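Local coordinates for protein probable L,D-transpeptidase 3 (Mycobacterium tuberculosis, PDB 6D4K) that probably acts as an L,D-transpeptidase in cell-wall biogenesis, possibly anchoring proteins to peptidoglycan, and is covalently modified by the beta-lactam faropenem, at residues A[64-72]-A[98-106]; A[115-124]-A[250-261]. All blocks are in the same frame, centred on the assembly; numbering follows the deposited sequence.

Interaction 1: residues A[64-72]-A[98-106]; sequences RAVEVKSTP and STVELSVGS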
loop_
_atom_site.group_PDB
_atom_site.type_symbol
_atom_site.label_atom_id
_atom_site.label_comp_id
_atom_site.label_asym_id
_atom_site.label_seq_id
_atom_site.Cartn_x
_atom_site.Cartn_y
_atom_site.Cartn_z
ATOM N N ARG A 64 -20.963 4.626 15.299
ATOM C CA ARG A 64 -21.659 3.609 16.077
ATOM C C ARG A 64 -22.676 2.868 15.219
ATOM O O ARG A 64 -22.833 1.646 15.342
ATOM C CB ARG A 64 -22.307 4.241 17.312
ATOM C CG ARG A 64 -21.294 4.780 18.323
ATOM C CD ARG A 64 -21.902 5.074 19.680
ATOM N NE ARG A 64 -22.990 6.044 19.603
ATOM C CZ ARG A 64 -22.839 7.364 19.680
ATOM N NH1 ARG A 64 -21.637 7.897 19.846
ATOM N NH2 ARG A 64 -23.902 8.158 19.593
ATOM N N ALA A 65 -23.330 3.586 14.297
ATOM C CA ALA A 65 -24.317 2.947 13.439
ATOM C C ALA A 65 -23.669 1.944 12.494
ATOM O O ALA A 65 -24.324 0.982 12.081
ATOM C CB ALA A 65 -25.100 4.001 12.660
ATOM N N VAL A 66 -22.390 2.132 12.163
ATOM C CA VAL A 66 -21.703 1.261 11.214
ATOM C C VAL A 66 -20.633 0.442 11.932
ATOM O O VAL A 66 -19.636 0.029 11.336
ATOM C CB VAL A 66 -21.147 2.047 10.007
ATOM C CG1 VAL A 66 -22.281 2.808 9.315
ATOM C CG2 VAL A 66 -20.013 3.004 10.426
ATOM N N GLU A 67 -20.848 0.195 13.221
ATOM C CA GLU A 67 -19.964 -0.612 14.050
ATOM C C GLU A 67 -19.482 -1.852 13.306
ATOM O O GLU A 67 -20.288 -2.625 12.773
ATOM C CB GLU A 67 -20.753 -1.032 15.295
ATOM C CG GLU A 67 -19.951 -1.812 16.325
ATOM C CD GLU A 67 -20.812 -2.363 17.454
ATOM O OE1 GLU A 67 -22.051 -2.199 17.405
ATOM O OE2 GLU A 67 -20.244 -2.957 18.393
ATOM N N VAL A 68 -18.167 -2.034 13.232
ATOM C CA VAL A 68 -17.594 -3.152 12.490
ATOM C C VAL A 68 -17.381 -4.332 13.434
ATOM O O VAL A 68 -16.643 -4.230 14.423
ATOM C CB VAL A 68 -16.279 -2.756 11.805
ATOM C CG1 VAL A 68 -15.668 -3.971 11.100
ATOM C CG2 VAL A 68 -16.525 -1.591 10.842
ATOM N N LYS A 69 -18.016 -5.465 13.130
ATOM C CA LYS A 69 -17.878 -6.682 13.923
ATOM C C LYS A 69 -17.421 -7.798 12.996
ATOM O O LYS A 69 -18.178 -8.247 12.130
ATOM C CB LYS A 69 -19.186 -7.036 14.633
ATOM C CG LYS A 69 -19.675 -5.940 15.580
ATOM C CD LYS A 69 -21.151 -6.097 15.910
ATOM C CE LYS A 69 -21.364 -7.027 17.098
ATOM N NZ LYS A 69 -21.682 -6.280 18.352
ATOM N N SER A 70 -16.180 -8.225 13.161
ATOM C CA SER A 70 -15.585 -9.252 12.322
ATOM C C SER A 70 -15.427 -10.559 13.098
ATOM O O SER A 70 -15.367 -10.597 14.335
ATOM C CB SER A 70 -14.217 -8.801 11.801
ATOM O OG SER A 70 -13.349 -8.554 12.912
ATOM N N THR A 71 -15.363 -11.646 12.340
ATOM C CA THR A 71 -15.010 -12.950 12.876
ATOM C C THR A 71 -13.854 -13.439 11.997
ATOM O O THR A 71 -14.036 -13.635 10.795
ATOM C CB THR A 71 -16.214 -13.905 12.803
ATOM O OG1 THR A 71 -17.339 -13.305 13.460
ATOM C CG2 THR A 71 -15.896 -15.233 13.463
ATOM N N PRO A 72 -12.647 -13.579 12.560
ATOM C CA PRO A 72 -12.273 -13.402 13.969
ATOM C C PRO A 72 -12.385 -11.953 14.435
ATOM O O PRO A 72 -12.317 -11.041 13.612
ATOM C CB PRO A 72 -10.794 -13.808 13.977
ATOM C CG PRO A 72 -10.323 -13.491 12.600
ATOM C CD PRO A 72 -11.470 -13.898 11.730
ATOM N N SER A 98 -7.980 -17.015 4.499
ATOM C CA SER A 98 -9.128 -17.216 5.372
ATOM C C SER A 98 -10.377 -16.570 4.793
ATOM O O SER A 98 -10.313 -15.727 3.897
ATOM C CB SER A 98 -8.882 -16.593 6.749
ATOM O OG SER A 98 -7.783 -17.212 7.391
ATOM N N THR A 99 -11.518 -16.953 5.351
ATOM C CA THR A 99 -12.774 -16.247 5.148
ATOM C C THR A 99 -13.038 -15.418 6.398
ATOM O O THR A 99 -13.097 -15.965 7.502
ATOM C CB THR A 99 -13.917 -17.234 4.905
ATOM O OG1 THR A 99 -13.659 -17.974 3.707
ATOM C CG2 THR A 99 -15.243 -16.503 4.763
ATOM N N VAL A 100 -13.153 -14.108 6.235
ATOM C CA VAL A 100 -13.457 -13.197 7.329
ATOM C C VAL A 100 -14.936 -12.864 7.246
ATOM O O VAL A 100 -15.419 -12.411 6.207
ATOM C CB VAL A 100 -12.606 -11.916 7.250
ATOM C CG1 VAL A 100 -13.005 -10.954 8.364
ATOM C CG2 VAL A 100 -11.116 -12.244 7.335
ATOM N N GLU A 101 -15.673 -13.134 8.319
ATOM C CA GLU A 101 -17.057 -12.698 8.393
ATOM C C GLU A 101 -17.102 -11.251 8.847
ATOM O O GLU A 101 -16.343 -10.832 9.724
ATOM C CB GLU A 101 -17.859 -13.572 9.352
ATOM C CG GLU A 101 -17.832 -15.037 8.984
ATOM C CD GLU A 101 -18.786 -15.852 9.827
ATOM O OE1 GLU A 101 -19.983 -15.497 9.868
ATOM O OE2 GLU A 101 -18.340 -16.837 10.454
ATOM N N LEU A 102 -18.006 -10.486 8.257
ATOM C CA LEU A 102 -18.043 -9.056 8.489
ATOM C C LEU A 102 -19.485 -8.625 8.708
ATOM O O LEU A 102 -20.365 -8.953 7.904
ATOM C CB LEU A 102 -17.429 -8.344 7.279
ATOM C CG LEU A 102 -17.202 -6.854 7.348
ATOM C CD1 LEU A 102 -16.271 -6.501 8.496
ATOM C CD2 LEU A 102 -16.594 -6.415 6.049
ATOM N N SER A 103 -19.732 -7.910 9.800
ATOM C CA SER A 103 -20.991 -7.202 9.995
ATOM C C SER A 103 -20.685 -5.719 10.113
ATOM O O SER A 103 -19.751 -5.322 10.818
ATOM C CB SER A 103 -21.740 -7.708 11.235
ATOM O OG SER A 103 -22.235 -9.023 11.024
ATOM N N VAL A 104 -21.458 -4.903 9.405
ATOM C CA VAL A 104 -21.352 -3.454 9.466
ATOM C C VAL A 104 -22.772 -2.956 9.674
ATOM O O VAL A 104 -23.589 -3.009 8.747
ATOM C CB VAL A 104 -20.734 -2.873 8.182
ATOM C CG1 VAL A 104 -20.706 -1.353 8.226
ATOM C CG2 VAL A 104 -19.325 -3.447 7.946
ATOM N N GLY A 105 -23.085 -2.524 10.894
ATOM C CA GLY A 105 -24.430 -2.073 11.215
ATOM C C GLY A 105 -25.545 -2.989 10.737
ATOM O O GLY A 105 -26.411 -2.572 9.958
ATOM N N SER A 106 -25.510 -4.245 11.184
ATOM C CA SER A 106 -26.497 -5.274 10.853
ATOM C C SER A 106 -26.362 -5.819 9.432
ATOM O O SER A 106 -26.918 -6.880 9.130
ATOM C CB SER A 106 -27.936 -4.822 11.137
ATOM O OG SER A 106 -28.477 -4.121 10.029
HETATM O O HOH W 1 -25.408 0.539 9.422
HETATM O O HOH W 2 -14.246 -16.168 9.830
#
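The carbonyl oxygen Thr71 O is gripped from two directions: Glu101 N donates to it at 3.0 Å, and a water that also reaches Thr99 O donates to it at 2.7 Å. Val100 CA-H adds a weaker contact to the same oxygen. Thr71 N returns a bond to Glu101 O, making this an antiparallel hydrogen-bonded pair. Two residues along, Lys69 and Ser103 repeat the pattern more tightly, with Ser103 N 2.8 Å from Lys69 O and a nearly straight return bond from Lys69 N to Ser103 O (174°). Beyond them the ladder frays: Gly105 N gives Glu67 O only a weak bond of 3.4 Å. Gly105 has a positive phi and its CA lies 3.2 Å from Ala65 O, where a CB would clash, so a residue without a side chain suits the place.

One face of this strand pair carries Val68, Ser70, Leu102 and Val104. Leu102 CG is anti to the backbone N (chi1 -173°), and its branch CD1 meets Val68 CG1 at 3.7 Å, the two side chains crossing at a slant. Val104 CG1 packs against Val66, 3.9 Å from its CB, and strand 45-49 of the facing sheet closes over Val66, Leu102 and Val104. Ser70 keeps its polar tip occupied on this face: OG, placed between N and the carbonyl carbon (chi1 60°), binds Pro72 O. The other face is polar, with Thr71 and Glu101 side by side and pointing the same way, CB to CB 3.8 Å.

In this Ig-like domain, then, backbone bonds fix the register while valine and leucine turn toward strand 45-49 and join the two sheets; Glu101 and Thr71 keep to the other face, and Ser70 OG is tolerated among apolar groups because Pro72 O takes its hydrogen bond.

Interaction 2: residues A[115-124]-A[250-261]; sequences PAVVGVASIS and AVDIGDPVIVQE. With CA (calcium ion), chain B.
Asp255 reaches across to Val117 just where strands 117-122 and 256-260 begin to run parallel in the mixed sheet of the YkuD-type L,D-transpeptidase catalytic domain. Its CB packs 3.3 Å from Val117 O. CG stands beside the backbone N (chi1 -86°), which swings the carboxylate back along the start of the neighbouring strand. There OD1 takes a weak bond from Val117 N, and a hydrogen bond from Val41 N. OD2 accepts Asp252 N at 2.9 Å through its anti lone pair, bracing the type II turn 252-255, and a water joins OD2 to Pro115 O. An aspartate suits this spot because its two oxygens can serve N-H groups from three parts of the chain: Val117, Asp252 and Val41.

From Gly119 onward the backbones take over: Ala121 N to Ile258 O is 2.7 Å. On one face Val118 CG1 touches Ile258 CD1, and the extended Gln260 lays its amide carbon CD 3.7 Å from Val120 CG1. On the other, Val259 CG2 lies against Ala121 CB, and Ile237 of strand 237-239 packs on both residues. Ile123 follows the strand, its CD1 meeting Val259 CG1 at 4.0 Å. The turn's first residue, Asp252, also holds the calcium ion: OD1 and OD2 both bind it at 2.5 Å, with four waters and Val38 O completing the shell.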
loop_
_atom_site.group_PDB
_atom_site.type_symbol
_atom_site.label_atom_id
_atom_site.label_comp_id
_atom_site.label_asym_id
_atom_site.label_seq_id
_atom_site.Cartn_x
_atom_site.Cartn_y
_atom_site.Cartn_z
ATOM N N PRO A 115 -2.683 -14.758 0.449
ATOM C CA PRO A 115 -1.476 -14.854 1.279
ATOM C C PRO A 115 -1.141 -13.506 1.904
ATOM O O PRO A 115 -1.505 -12.441 1.391
ATOM C CB PRO A 115 -0.395 -15.279 0.278
ATOM C CG PRO A 115 -0.884 -14.741 -1.038
ATOM C CD PRO A 115 -2.383 -14.838 -0.995
ATOM N N ALA A 116 -0.409 -13.559 3.017
ATOM C CA ALA A 116 0.095 -12.338 3.641
ATOM C C ALA A 116 1.357 -11.931 2.902
ATOM O O ALA A 116 2.418 -12.513 3.097
ATOM C CB ALA A 116 0.361 -12.556 5.126
ATOM N N VAL A 117 1.248 -10.945 2.027
ATOM C CA VAL A 117 2.398 -10.489 1.256
ATOM C C VAL A 117 2.778 -9.147 1.859
ATOM O O VAL A 117 2.080 -8.143 1.659
ATOM C CB VAL A 117 2.098 -10.391 -0.245
ATOM C CG1 VAL A 117 3.329 -9.902 -1.007
ATOM C CG2 VAL A 117 1.584 -11.735 -0.771
ATOM N N VAL A 118 3.852 -9.147 2.645
ATOM C CA VAL A 118 4.253 -8.005 3.453
ATOM C C VAL A 118 5.555 -7.459 2.899
ATOM O O VAL A 118 6.509 -8.219 2.688
ATOM C CB VAL A 118 4.442 -8.407 4.928
ATOM C CG1 VAL A 118 4.860 -7.210 5.763
ATOM C CG2 VAL A 118 3.187 -9.073 5.496
ATOM N N GLY A 119 5.605 -6.147 2.692
ATOM C CA GLY A 119 6.825 -5.497 2.264
ATOM C C GLY A 119 7.308 -4.507 3.302
ATOM O O GLY A 119 6.525 -3.682 3.779
ATOM N N VAL A 120 8.582 -4.586 3.680
ATOM C CA VAL A 120 9.158 -3.703 4.693
ATOM C C VAL A 120 10.298 -2.921 4.061
ATOM O O VAL A 120 11.294 -3.510 3.624
ATOM C CB VAL A 120 9.638 -4.480 5.929
ATOM C CG1 VAL A 120 10.229 -3.520 6.956
ATOM C CG2 VAL A 120 8.494 -5.272 6.537
ATOM N N ALA A 121 10.157 -1.600 4.018
ATOM C CA ALA A 121 11.194 -0.716 3.504
ATOM C C ALA A 121 12.017 -0.185 4.667
ATOM O O ALA A 121 11.459 0.323 5.646
ATOM C CB ALA A 121 10.577 0.460 2.750
ATOM N N SER A 122 13.338 -0.291 4.555
ATOM C CA SER A 122 14.258 0.210 5.567
ATOM C C SER A 122 15.045 1.361 4.957
ATOM O O SER A 122 15.858 1.151 4.050
ATOM C CB SER A 122 15.202 -0.892 6.037
ATOM O OG SER A 122 16.216 -0.341 6.854
ATOM N N ILE A 123 14.806 2.570 5.466
ATOM C CA ILE A 123 15.471 3.758 4.938
ATOM C C ILE A 123 16.981 3.661 5.130
ATOM O O ILE A 123 17.760 3.999 4.230
ATOM C CB ILE A 123 14.878 5.023 5.588
ATOM C CG1 ILE A 123 13.411 5.185 5.186
ATOM C CG2 ILE A 123 15.685 6.256 5.208
ATOM C CD1 ILE A 123 12.642 6.151 6.054
ATOM N N SER A 124 17.415 3.171 6.291
ATOM C CA SER A 124 18.842 3.133 6.608
ATOM C C SER A 124 19.562 2.002 5.881
ATOM O O SER A 124 20.734 2.152 5.510
ATOM C CB SER A 124 19.037 3.001 8.118
ATOM O OG SER A 124 18.341 1.872 8.617
ATOM N N ALA A 250 3.092 -10.450 -6.963
ATOM C CA ALA A 250 2.781 -11.182 -5.740
ATOM C C ALA A 250 1.752 -10.477 -4.866
ATOM O O ALA A 250 0.970 -11.150 -4.186
ATOM C CB ALA A 250 4.062 -11.404 -4.943
ATOM N N VAL A 251 1.737 -9.136 -4.856
ATOM C CA VAL A 251 1.005 -8.377 -3.851
ATOM C C VAL A 251 -0.438 -8.172 -4.309
ATOM O O VAL A 251 -0.770 -8.188 -5.502
ATOM C CB VAL A 251 1.729 -7.036 -3.600
ATOM C CG1 VAL A 251 1.462 -6.049 -4.743
ATOM C CG2 VAL A 251 1.357 -6.452 -2.237
ATOM N N ASP A 252 -1.312 -7.954 -3.340
ATOM C CA ASP A 252 -2.710 -7.667 -3.615
ATOM C C ASP A 252 -3.105 -6.351 -2.970
ATOM O O ASP A 252 -2.469 -5.879 -2.022
ATOM C CB ASP A 252 -3.630 -8.776 -3.077
ATOM C CG ASP A 252 -5.046 -8.730 -3.662
ATOM O OD1 ASP A 252 -5.272 -8.030 -4.680
ATOM O OD2 ASP A 252 -5.953 -9.405 -3.104
ATOM N N ILE A 253 -4.175 -5.750 -3.499
ATOM C CA ILE A 253 -4.716 -4.548 -2.873
ATOM C C ILE A 253 -5.166 -4.901 -1.464
ATOM O O ILE A 253 -5.888 -5.880 -1.246
ATOM C CB ILE A 253 -5.835 -3.915 -3.719
ATOM C CG1 ILE A 253 -5.259 -3.170 -4.932
ATOM C CG2 ILE A 253 -6.661 -2.936 -2.877
ATOM C CD1 ILE A 253 -4.437 -4.006 -5.909
ATOM N N GLY A 254 -4.710 -4.116 -0.494
ATOM C CA GLY A 254 -4.972 -4.385 0.897
ATOM C C GLY A 254 -3.802 -4.976 1.642
ATOM O O GLY A 254 -3.822 -4.974 2.864
ATOM N N ASP A 255 -2.768 -5.446 0.955
ATOM C CA ASP A 255 -1.612 -5.975 1.660
ATOM C C ASP A 255 -0.808 -4.839 2.299
ATOM O O ASP A 255 -0.841 -3.702 1.829
ATOM C CB ASP A 255 -0.725 -6.786 0.719
ATOM C CG ASP A 255 -1.163 -8.231 0.612
ATOM O OD1 ASP A 255 -1.460 -8.859 1.658
ATOM O OD2 ASP A 255 -1.215 -8.743 -0.532
ATOM N N PRO A 256 -0.108 -5.118 3.396
ATOM C CA PRO A 256 0.582 -4.061 4.135
ATOM C C PRO A 256 1.983 -3.783 3.617
ATOM O O PRO A 256 2.714 -4.669 3.157
ATOM C CB PRO A 256 0.656 -4.634 5.559
ATOM C CG PRO A 256 0.724 -6.131 5.355
ATOM C CD PRO A 256 -0.127 -6.392 4.122
ATOM N N VAL A 257 2.343 -2.507 3.703
ATOM C CA VAL A 257 3.694 -2.035 3.424
ATOM C C VAL A 257 4.129 -1.204 4.616
ATOM O O VAL A 257 3.434 -0.258 5.003
ATOM C CB VAL A 257 3.769 -1.208 2.130
ATOM C CG1 VAL A 257 5.167 -0.610 1.941
ATOM C CG2 VAL A 257 3.398 -2.087 0.943
ATOM N N ILE A 258 5.262 -1.564 5.209
ATOM C CA ILE A 258 5.787 -0.875 6.375
ATOM C C ILE A 258 7.045 -0.126 5.960
ATOM O O ILE A 258 7.913 -0.684 5.277
ATOM C CB ILE A 258 6.064 -1.867 7.519
ATOM C CG1 ILE A 258 4.745 -2.486 7.996
ATOM C CG2 ILE A 258 6.777 -1.172 8.673
ATOM C CD1 ILE A 258 4.639 -3.975 7.781
ATOM N N VAL A 259 7.131 1.141 6.348
ATOM C CA VAL A 259 8.325 1.950 6.153
ATOM C C VAL A 259 8.900 2.242 7.526
ATOM O O VAL A 259 8.192 2.741 8.409
ATOM C CB VAL A 259 8.013 3.255 5.400
ATOM C CG1 VAL A 259 9.265 4.135 5.319
ATOM C CG2 VAL A 259 7.466 2.947 4.012
ATOM N N GLN A 260 10.178 1.926 7.712
ATOM C CA GLN A 260 10.830 2.147 8.994
ATOM C C GLN A 260 12.223 2.715 8.774
ATOM O O GLN A 260 12.811 2.597 7.696
ATOM C CB GLN A 260 10.904 0.848 9.797
ATOM C CG GLN A 260 11.834 -0.176 9.192
ATOM C CD GLN A 260 11.653 -1.553 9.794
ATOM O OE1 GLN A 260 10.644 -1.832 10.441
ATOM N NE2 GLN A 260 12.645 -2.417 9.605
ATOM N N GLU A 261 12.741 3.346 9.825
ATOM C CA GLU A 261 14.102 3.868 9.820
ATOM C C GLU A 261 15.101 2.715 9.881
ATOM O O GLU A 261 15.933 2.568 8.990
ATOM C CB GLU A 261 14.331 4.833 10.992
ATOM C CG GLU A 261 13.143 5.722 11.317
ATOM C CD GLU A 261 13.269 7.114 10.711
ATOM O OE1 GLU A 261 14.174 7.329 9.884
ATOM O OE2 GLU A 261 12.473 7.996 11.072
HETATM CA CA CA B . -7.713 -8.533 -4.595
HETATM O O HOH W 3 -2.312 -11.089 -0.806
HETATM O O HOH W 4 3.113 -5.630 0.698
HETATM O O HOH W 5 15.344 -0.399 9.700
HETATM O O HOH W 6 -7.834 -6.679 -3.189
HETATM O O HOH W 7 -7.389 -6.926 -6.455
HETATM O O HOH W 8 -9.937 -8.027 -5.312
HETATM O O HOH W 9 -7.560 -10.254 -6.023
#

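From the N terminus, the chain first builds the Ig-like domain. Interaction 1 closes a loop of 25 residues that holds strands 76-80 and 85-90, both of the opposite sheet, so the contact returns the chain to the sheet it left. Strand 107-113 then leads on to residues 115-124. Interaction 2 opens there and closes 125 residues later at the C terminus, the span between holding His218, a predicted proton donor or acceptor, and Cys236, the predicted nucleophile, which faropenem modifies covalently. The two loops therefore follow in series, neither nested nor crossing, and their nearest atoms stay about 7 Å apart. The calcium ion, bound by Asp252 and Val38, bridges the two domains.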